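Local atomic coordinates of virulence protein STM3117 (Salmonella enterica subsp. enterica serovar Typhimurium, PDB entry 3HUH), a protein that promotes the replication of Salmonella cells inside host macrophages and may take part in the biosynthesis and modification of cell-wall peptidoglycan. Residues 31-34 against 35-38; 100-103 against 104-108; 130-133 against 134-138. All coordinates share one frame; numbering follows the deposited sequence.

Interaction 1: residues 31-34 against 35-38; sequences VSDI and STTI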
ATOM      1  N   VAL A  31     -12.533   4.889   2.461  1.00 16.80           N
ATOM      2  CA  VAL A  31     -12.795   6.322   2.391  1.00 17.46           C
ATOM      3  C   VAL A  31     -14.219   6.737   2.751  1.00 18.42           C
ATOM      4  O   VAL A  31     -15.149   5.929   2.699  1.00 19.22           O
ATOM      5  CB  VAL A  31     -12.462   6.840   0.970  1.00 15.75           C
ATOM      6  CG1 VAL A  31     -11.001   6.549   0.646  1.00 16.04           C
ATOM      7  CG2 VAL A  31     -13.365   6.174  -0.057  1.00 17.26           C
ATOM      8  N   SER A  32     -14.386   8.005   3.117  1.00 19.56           N
ATOM      9  CA  SER A  32     -15.713   8.503   3.474  1.00 21.00           C
ATOM     10  C   SER A  32     -16.604   8.665   2.243  1.00 21.76           C
ATOM     11  O   SER A  32     -17.800   8.359   2.288  1.00 21.57           O
ATOM     12  CB  SER A  32     -15.603   9.834   4.233  1.00 22.22           C
ATOM     13  OG  SER A  32     -14.997  10.846   3.449  1.00 28.97           O
ATOM     14  N   ASP A  33     -16.022   9.130   1.142  1.00 20.39           N
ATOM     15  CA  ASP A  33     -16.779   9.329  -0.089  1.00 20.26           C
ATOM     16  C   ASP A  33     -15.960   8.952  -1.325  1.00 19.26           C
ATOM     17  O   ASP A  33     -15.029   9.661  -1.713  1.00 18.67           O
ATOM     18  CB  ASP A  33     -17.224  10.787  -0.200  1.00 23.59           C
ATOM     19  CG  ASP A  33     -18.191  11.007  -1.343  1.00 26.11           C
ATOM     20  OD1 ASP A  33     -19.372  10.621  -1.208  1.00 31.11           O
ATOM     21  OD2 ASP A  33     -17.769  11.544  -2.385  1.00 28.43           O
ATOM     22  N   ILE A  34     -16.320   7.835  -1.944  1.00 18.33           N
ATOM     23  CA  ILE A  34     -15.614   7.361  -3.121  1.00 18.61           C
ATOM     24  C   ILE A  34     -15.561   8.396  -4.250  1.00 18.73           C
ATOM     25  O   ILE A  34     -14.514   8.572  -4.872  1.00 18.71           O
ATOM     26  CB  ILE A  34     -16.226   6.022  -3.613  1.00 18.38           C
ATOM     27  CG1 ILE A  34     -15.776   4.895  -2.673  1.00 19.25           C
ATOM     28  CG2 ILE A  34     -15.818   5.743  -5.056  1.00 19.34           C
ATOM     29  CD1 ILE A  34     -16.301   3.514  -3.023  1.00 18.93           C
ATOM     30  N   SER A  35     -16.665   9.097  -4.504  1.00 19.95           N
ATOM     31  CA  SER A  35     -16.679  10.103  -5.569  1.00 20.56           C
ATOM     32  C   SER A  35     -15.597  11.160  -5.368  1.00 20.11           C
ATOM     33  O   SER A  35     -14.876  11.522  -6.303  1.00 21.76           O
ATOM     34  CB  SER A  35     -18.048  10.790  -5.651  1.00 22.28           C
ATOM     35  OG  SER A  35     -19.035   9.888  -6.112  1.00 28.34           O
ATOM     36  N   THR A  36     -15.488  11.652  -4.139  1.00 19.75           N
ATOM     37  CA  THR A  36     -14.501  12.669  -3.800  1.00 18.58           C
ATOM     38  C   THR A  36     -13.076  12.135  -3.941  1.00 19.00           C
ATOM     39  O   THR A  36     -12.182  12.831  -4.431  1.00 17.92           O
ATOM     40  CB  THR A  36     -14.717  13.166  -2.361  1.00 20.40           C
ATOM     41  OG1 THR A  36     -16.054  13.672  -2.229  1.00 22.69           O
ATOM     42  CG2 THR A  36     -13.734  14.260  -2.025  1.00 21.98           C
ATOM     43  N   THR A  37     -12.875  10.896  -3.508  1.00 18.13           N
ATOM     44  CA  THR A  37     -11.570  10.255  -3.589  1.00 17.86           C
ATOM     45  C   THR A  37     -11.163  10.083  -5.044  1.00 17.82           C
ATOM     46  O   THR A  37     -10.023  10.381  -5.424  1.00 18.53           O
ATOM     47  CB  THR A  37     -11.606   8.884  -2.879  1.00 18.08           C
ATOM     48  OG1 THR A  37     -11.762   9.088  -1.472  1.00 17.88           O
ATOM     49  CG2 THR A  37     -10.332   8.096  -3.138  1.00 15.45           C
ATOM     50  N   ILE A  38     -12.097   9.614  -5.864  1.00 18.35           N
ATOM     51  CA  ILE A  38     -11.821   9.402  -7.277  1.00 17.89           C
ATOM     52  C   ILE A  38     -11.408  10.707  -7.949  1.00 19.59           C
ATOM     53  O   ILE A  38     -10.420  10.750  -8.686  1.00 16.36           O
ATOM     54  CB  ILE A  38     -13.055   8.786  -7.992  1.00 18.30           C
ATOM     55  CG1 ILE A  38     -13.195   7.309  -7.582  1.00 17.62           C
ATOM     56  CG2 ILE A  38     -12.914   8.924  -9.517  1.00 17.32           C
ATOM     57  CD1 ILE A  38     -14.395   6.580  -8.194  1.00 19.23           C
TER
HETATM   58  O   HOH W   1     -13.464  10.376   0.654  1.00 18.79           O
HETATM   59  O   HOH W   2     -19.467   8.392  -3.320  1.00 34.04           O
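D33 and T36 illustrate how an aspartate N-cap works: D33 caps helix 34-43 by gripping T36 twice through one oxygen, OD2. D33 OD2 accepts from T36 N at 2.9 Å and from the T36 hydroxyl, OG1, at 2.7 Å; both donors arrive on its anti side, but from opposite faces of the carboxylate plane. With CG swung away from its own amide (chi1 -171°), the D33 carboxylate folds over the start of the helix. T36 does its share by setting OG1 beside its backbone N (chi1 -57°), which lets hydroxyl and amide grip the same atom. Water 2 accepts from S35 N and donates weakly to D33 OD1, the other carboxylate oxygen. Water 1 accepts from D33 N and is hydrogen-bonded to T37 OG1, whose oxygen also lies 3.4 Å from V31 CB. Regular helical bonds then take over, T37 N to D33 O and I38 N to I34 O. On the apolar side, I34 CG2 rests against I38 CD1 at 3.5 Å. These isoleucines and T37 pack on L68 of strand 64-70, and both isoleucines also touch K57 of strand 56-61, so helix 34-43 is laid against the sheet that strand 21-31 borders.

Interaction 2: residues 100-103 against 104-108; sequences VVSE and ILQAG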
ATOM      1  N   VAL A 100       6.462  18.601 -10.761  1.00 19.71           N
ATOM      2  CA  VAL A 100       5.372  18.043  -9.971  1.00 20.08           C
ATOM      3  C   VAL A 100       4.987  19.039  -8.882  1.00 19.44           C
ATOM      4  O   VAL A 100       3.804  19.258  -8.620  1.00 19.87           O
ATOM      5  CB  VAL A 100       5.776  16.709  -9.300  1.00 20.29           C
ATOM      6  CG1 VAL A 100       4.644  16.212  -8.401  1.00 19.51           C
ATOM      7  CG2 VAL A 100       6.096  15.665 -10.368  1.00 20.81           C
ATOM      8  N   VAL A 101       5.991  19.631  -8.239  1.00 19.43           N
ATOM      9  CA  VAL A 101       5.737  20.622  -7.194  1.00 20.29           C
ATOM     10  C   VAL A 101       4.850  21.721  -7.764  1.00 19.29           C
ATOM     11  O   VAL A 101       3.845  22.094  -7.164  1.00 18.08           O
ATOM     12  CB  VAL A 101       7.055  21.259  -6.688  1.00 20.59           C
ATOM     13  CG1 VAL A 101       6.755  22.502  -5.863  1.00 22.44           C
ATOM     14  CG2 VAL A 101       7.825  20.251  -5.854  1.00 22.03           C
ATOM     15  N   SER A 102       5.229  22.231  -8.931  1.00 20.80           N
ATOM     16  CA  SER A 102       4.468  23.284  -9.590  1.00 24.17           C
ATOM     17  C   SER A 102       3.044  22.829  -9.909  1.00 24.36           C
ATOM     18  O   SER A 102       2.085  23.573  -9.716  1.00 24.55           O
ATOM     19  CB  SER A 102       5.179  23.706 -10.877  1.00 25.01           C
ATOM     20  OG  SER A 102       4.399  24.631 -11.611  1.00 31.49           O
ATOM     21  N   GLU A 103       2.914  21.598 -10.390  1.00 23.73           N
ATOM     22  CA  GLU A 103       1.617  21.034 -10.739  1.00 24.40           C
ATOM     23  C   GLU A 103       0.696  21.012  -9.519  1.00 23.38           C
ATOM     24  O   GLU A 103      -0.481  21.369  -9.607  1.00 24.09           O
ATOM     25  CB  GLU A 103       1.822  19.616 -11.277  1.00 25.88           C
ATOM     26  CG  GLU A 103       0.671  19.032 -12.059  1.00 31.11           C
ATOM     27  CD  GLU A 103       1.039  17.691 -12.676  1.00 30.27           C
ATOM     28  OE1 GLU A 103       2.077  17.624 -13.367  1.00 32.53           O
ATOM     29  OE2 GLU A 103       0.297  16.713 -12.470  1.00 36.95           O
ATOM     30  N   ILE A 104       1.245  20.604  -8.377  1.00 21.92           N
ATOM     31  CA  ILE A 104       0.488  20.529  -7.131  1.00 21.98           C
ATOM     32  C   ILE A 104      -0.011  21.898  -6.677  1.00 22.24           C
ATOM     33  O   ILE A 104      -1.167  22.047  -6.290  1.00 22.53           O
ATOM     34  CB  ILE A 104       1.346  19.901  -6.002  1.00 21.65           C
ATOM     35  CG1 ILE A 104       1.527  18.404  -6.269  1.00 23.20           C
ATOM     36  CG2 ILE A 104       0.702  20.155  -4.635  1.00 20.11           C
ATOM     37  CD1 ILE A 104       2.450  17.711  -5.297  1.00 24.23           C
ATOM     38  N   LEU A 105       0.865  22.898  -6.717  1.00 22.70           N
ATOM     39  CA  LEU A 105       0.479  24.241  -6.300  1.00 23.08           C
ATOM     40  C   LEU A 105      -0.575  24.829  -7.234  1.00 23.72           C
ATOM     41  O   LEU A 105      -1.516  25.483  -6.790  1.00 24.07           O
ATOM     42  CB  LEU A 105       1.708  25.149  -6.260  1.00 23.26           C
ATOM     43  CG  LEU A 105       2.756  24.775  -5.208  1.00 23.80           C
ATOM     44  CD1 LEU A 105       3.994  25.623  -5.416  1.00 25.07           C
ATOM     45  CD2 LEU A 105       2.182  24.977  -3.812  1.00 22.46           C
ATOM     46  N   GLN A 106      -0.421  24.586  -8.531  1.00 25.25           N
ATOM     47  CA  GLN A 106      -1.372  25.097  -9.506  1.00 27.61           C
ATOM     48  C   GLN A 106      -2.746  24.466  -9.321  1.00 27.84           C
ATOM     49  O   GLN A 106      -3.761  25.055  -9.686  1.00 29.78           O
ATOM     50  CB  GLN A 106      -0.859  24.845 -10.924  1.00 29.11           C
ATOM     51  CG  GLN A 106       0.307  25.742 -11.304  1.00 32.64           C
ATOM     52  CD  GLN A 106       0.788  25.508 -12.720  1.00 36.32           C
ATOM     53  OE1 GLN A 106      -0.016  25.373 -13.645  1.00 38.45           O
ATOM     54  NE2 GLN A 106       2.103  25.472 -12.902  1.00 37.82           N
ATOM     55  N   ALA A 107      -2.774  23.268  -8.742  1.00 28.17           N
ATOM     56  CA  ALA A 107      -4.031  22.569  -8.501  1.00 27.79           C
ATOM     57  C   ALA A 107      -4.653  23.018  -7.180  1.00 29.02           C
ATOM     58  O   ALA A 107      -5.693  22.503  -6.767  1.00 30.32           O
ATOM     59  CB  ALA A 107      -3.798  21.064  -8.484  1.00 27.68           C
ATOM     60  N   GLY A 108      -4.009  23.976  -6.518  1.00 27.25           N
ATOM     61  CA  GLY A 108      -4.521  24.477  -5.254  1.00 27.23           C
ATOM     62  C   GLY A 108      -4.364  23.510  -4.097  1.00 27.60           C
ATOM     63  O   GLY A 108      -5.088  23.587  -3.105  1.00 27.24           O
TER
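The flat amide of Q106 meets S102 through its nitrogen: NE2 donates to S102 OG at 2.8 Å, with the hydroxyl oxygen lying 21° out of the amide plane; the N-H...O angle is 131°, well short of straight. It is a worked case of side chains four residues apart bridging one helical turn. S102 turns OG away from its own backbone N, while the extended Q106 chain first runs past the backbone, CG coming 3.2 Å from S102 O, before its amide reaches the hydroxyl. Along the same turns, I104, L105 and Q106 give their backbone N-H groups to the carbonyls of V100, V101 and S102. Away from the polar pair, V101 CG1 and L105 CD1 lie side by side at 4.2 Å, both residues also touching I111, and V100 CG1 meets I104 CD1 obliquely at 4.1 Å; V101 and I104 continue onto I128 of strand 123-131. At the C-terminal end the A107 N to E103 O bond is weak, and G108, with positive phi (72°), returns its N-H to L105 O at 2.9 Å. This closure is a Schellman motif, ending the one helix of a beta-alpha-beta-beta-beta module as in the vicinal oxygen chelate fold.

Interaction 3: residues 130-133 against 134-138; sequences IRDP and DGNLI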
ATOM      1  N   ILE A 130       1.682  15.459   0.187  1.00 18.83           N
ATOM      2  CA  ILE A 130       0.369  16.100   0.163  1.00 18.69           C
ATOM      3  C   ILE A 130      -0.587  15.141   0.860  1.00 18.24           C
ATOM      4  O   ILE A 130      -0.191  14.048   1.276  1.00 17.46           O
ATOM      5  CB  ILE A 130      -0.144  16.376  -1.278  1.00 18.91           C
ATOM      6  CG1 ILE A 130      -0.216  15.072  -2.081  1.00 20.29           C
ATOM      7  CG2 ILE A 130       0.763  17.388  -1.966  1.00 19.31           C
ATOM      8  CD1 ILE A 130      -0.776  15.234  -3.472  1.00 20.16           C
ATOM      9  N   ARG A 131      -1.838  15.547   1.011  1.00 19.60           N
ATOM     10  CA  ARG A 131      -2.822  14.687   1.645  1.00 20.11           C
ATOM     11  C   ARG A 131      -4.027  14.528   0.748  1.00 19.28           C
ATOM     12  O   ARG A 131      -4.397  15.455   0.022  1.00 20.21           O
ATOM     13  CB  ARG A 131      -3.276  15.262   2.986  1.00 22.51           C
ATOM     14  CG  ARG A 131      -2.232  15.151   4.075  1.00 23.58           C
ATOM     15  CD  ARG A 131      -2.780  15.535   5.432  1.00 24.84           C
ATOM     16  NE  ARG A 131      -1.701  15.605   6.412  1.00 23.63           N
ATOM     17  CZ  ARG A 131      -1.064  14.551   6.909  1.00 25.44           C
ATOM     18  NH1 ARG A 131      -1.403  13.323   6.532  1.00 24.75           N
ATOM     19  NH2 ARG A 131      -0.067  14.727   7.767  1.00 25.52           N
ATOM     20  N   ASP A 132      -4.641  13.350   0.784  1.00 19.24           N
ATOM     21  CA  ASP A 132      -5.824  13.140  -0.029  1.00 19.12           C
ATOM     22  C   ASP A 132      -7.039  13.614   0.768  1.00 18.17           C
ATOM     23  O   ASP A 132      -6.897  14.081   1.899  1.00 19.20           O
ATOM     24  CB  ASP A 132      -5.928  11.670  -0.492  1.00 19.06           C
ATOM     25  CG  ASP A 132      -6.385  10.708   0.593  1.00 18.08           C
ATOM     26  OD1 ASP A 132      -6.565  11.101   1.764  1.00 18.76           O
ATOM     27  OD2 ASP A 132      -6.570   9.520   0.248  1.00 18.37           O
ATOM     28  N   PRO A 133      -8.245  13.523   0.191  1.00 19.26           N
ATOM     29  CA  PRO A 133      -9.456  13.974   0.891  1.00 19.61           C
ATOM     30  C   PRO A 133      -9.718  13.433   2.290  1.00 20.80           C
ATOM     31  O   PRO A 133     -10.368  14.102   3.107  1.00 21.23           O
ATOM     32  CB  PRO A 133     -10.564  13.604  -0.086  1.00 20.51           C
ATOM     33  CG  PRO A 133      -9.910  13.817  -1.403  1.00 21.56           C
ATOM     34  CD  PRO A 133      -8.565  13.147  -1.197  1.00 20.45           C
ATOM     35  N   ASP A 134      -9.210  12.238   2.576  1.00 19.01           N
ATOM     36  CA  ASP A 134      -9.430  11.625   3.881  1.00 19.40           C
ATOM     37  C   ASP A 134      -8.280  11.833   4.856  1.00 17.87           C
ATOM     38  O   ASP A 134      -8.354  11.406   6.002  1.00 18.56           O
ATOM     39  CB  ASP A 134      -9.715  10.130   3.709  1.00 18.22           C
ATOM     40  CG  ASP A 134     -11.052   9.868   3.036  1.00 20.12           C
ATOM     41  OD1 ASP A 134     -12.072   9.750   3.750  1.00 19.98           O
ATOM     42  OD2 ASP A 134     -11.089   9.802   1.787  1.00 20.17           O
ATOM     43  N   GLY A 135      -7.218  12.492   4.405  1.00 19.60           N
ATOM     44  CA  GLY A 135      -6.093  12.736   5.286  1.00 18.65           C
ATOM     45  C   GLY A 135      -4.936  11.766   5.117  1.00 18.63           C
ATOM     46  O   GLY A 135      -3.947  11.846   5.848  1.00 19.84           O
ATOM     47  N   ASN A 136      -5.057  10.835   4.175  1.00 17.57           N
ATOM     48  CA  ASN A 136      -3.972   9.893   3.935  1.00 16.91           C
ATOM     49  C   ASN A 136      -2.764  10.707   3.483  1.00 17.69           C
ATOM     50  O   ASN A 136      -2.908  11.709   2.769  1.00 17.91           O
ATOM     51  CB  ASN A 136      -4.343   8.895   2.833  1.00 15.99           C
ATOM     52  CG  ASN A 136      -5.509   7.997   3.218  1.00 15.68           C
ATOM     53  OD1 ASN A 136      -6.452   7.821   2.446  1.00 18.24           O
ATOM     54  ND2 ASN A 136      -5.444   7.419   4.405  1.00 14.03           N
ATOM     55  N   LEU A 137      -1.576  10.294   3.908  1.00 16.51           N
ATOM     56  CA  LEU A 137      -0.364  10.997   3.509  1.00 17.12           C
ATOM     57  C   LEU A 137       0.118  10.402   2.192  1.00 17.12           C
ATOM     58  O   LEU A 137       0.313   9.184   2.082  1.00 19.16           O
ATOM     59  CB  LEU A 137       0.722  10.853   4.574  1.00 15.78           C
ATOM     60  CG  LEU A 137       2.018  11.621   4.290  1.00 17.95           C
ATOM     61  CD1 LEU A 137       1.752  13.127   4.305  1.00 20.13           C
ATOM     62  CD2 LEU A 137       3.059  11.249   5.327  1.00 18.06           C
ATOM     63  N   ILE A 138       0.292  11.262   1.196  1.00 16.80           N
ATOM     64  CA  ILE A 138       0.753  10.822  -0.112  1.00 17.30           C
ATOM     65  C   ILE A 138       2.107  11.451  -0.403  1.00 17.70           C
ATOM     66  O   ILE A 138       2.238  12.672  -0.473  1.00 18.70           O
ATOM     67  CB  ILE A 138      -0.243  11.222  -1.219  1.00 17.90           C
ATOM     68  CG1 ILE A 138      -1.639  10.676  -0.888  1.00 18.51           C
ATOM     69  CG2 ILE A 138       0.246  10.708  -2.564  1.00 18.47           C
ATOM     70  CD1 ILE A 138      -1.704   9.168  -0.698  1.00 18.77           C
TER
HETATM   71  O   HOH W   3      -9.364   9.929  -0.198  1.00 16.87           O
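D132 and N136 face each other across the turn of a beta hairpin that joins strands 123-131 and 137-142, a type I turn followed by a G1 beta bulge. The turn runs from D132 to G135: G135 N bonds to D132 O, and D132 N returns a bond to N136 O. G135 takes the positive phi (99°) that the bulge position of this turn requires.

The D132 side chain shows how one carboxylate can organise such a loop. Its CB comes 4.4 Å from I138 CG1. From there chi1 of 76° sets CG over the backbone, flanked by both N and C, and turns the carboxylate inward over the loop, with CG 3.5 Å from N136 CB. OD1 then accepts two backbone N-H groups from above opposite faces of its plane: D134 N at 3.0 Å, which closes an Asx turn, and N136 N at 2.9 Å. OD2, 3.5 Å from N136 CB, is hydrogen-bonded to Y41 OH on helix 34-43, tying the loop to that helix.

Behind the turn, I130 and I138 form an antiparallel hydrogen-bonded pair, and I130 CG1 packs on I138 CB at 3.9 Å. R131 and L137, the non-hydrogen-bonded pair, lie on the other side of the sheet. There L137 CD1 covers one face of the guanidinium near its rim, while R131 NH1 makes a weak bond to G135 O near the guanidinium plane. Its NH2 donates to K78 O of the second subunit, so this face of the hairpin belongs to the dimer contact. At the loop's tip, D134 OD1 is held by S32 N, and water 3 donates to D134 OD2 at 2.6 Å and, weakly, to D132 OD2.

Overall arrangement
Along the chain the three contacts follow in series. Interaction 1 starts helix 34-43, which packs on the sheet containing strands 21-31 and 64-70; interaction 2 ends helix 97-106 on the second sheet, and interaction 3 turns the last hairpin of that sheet. Each half has a strand, a helix and then three sheet strands, consistent with the vicinal oxygen chelate fold. Interactions 1 and 2 do not touch, their centres about 21 Å apart. The hairpin of interaction 3 touches both, its centre about 12 Å from that of interaction 1 and 15 Å from that of interaction 2: its turn, through D134, joins the halves, while I130 packs against I104 within its own.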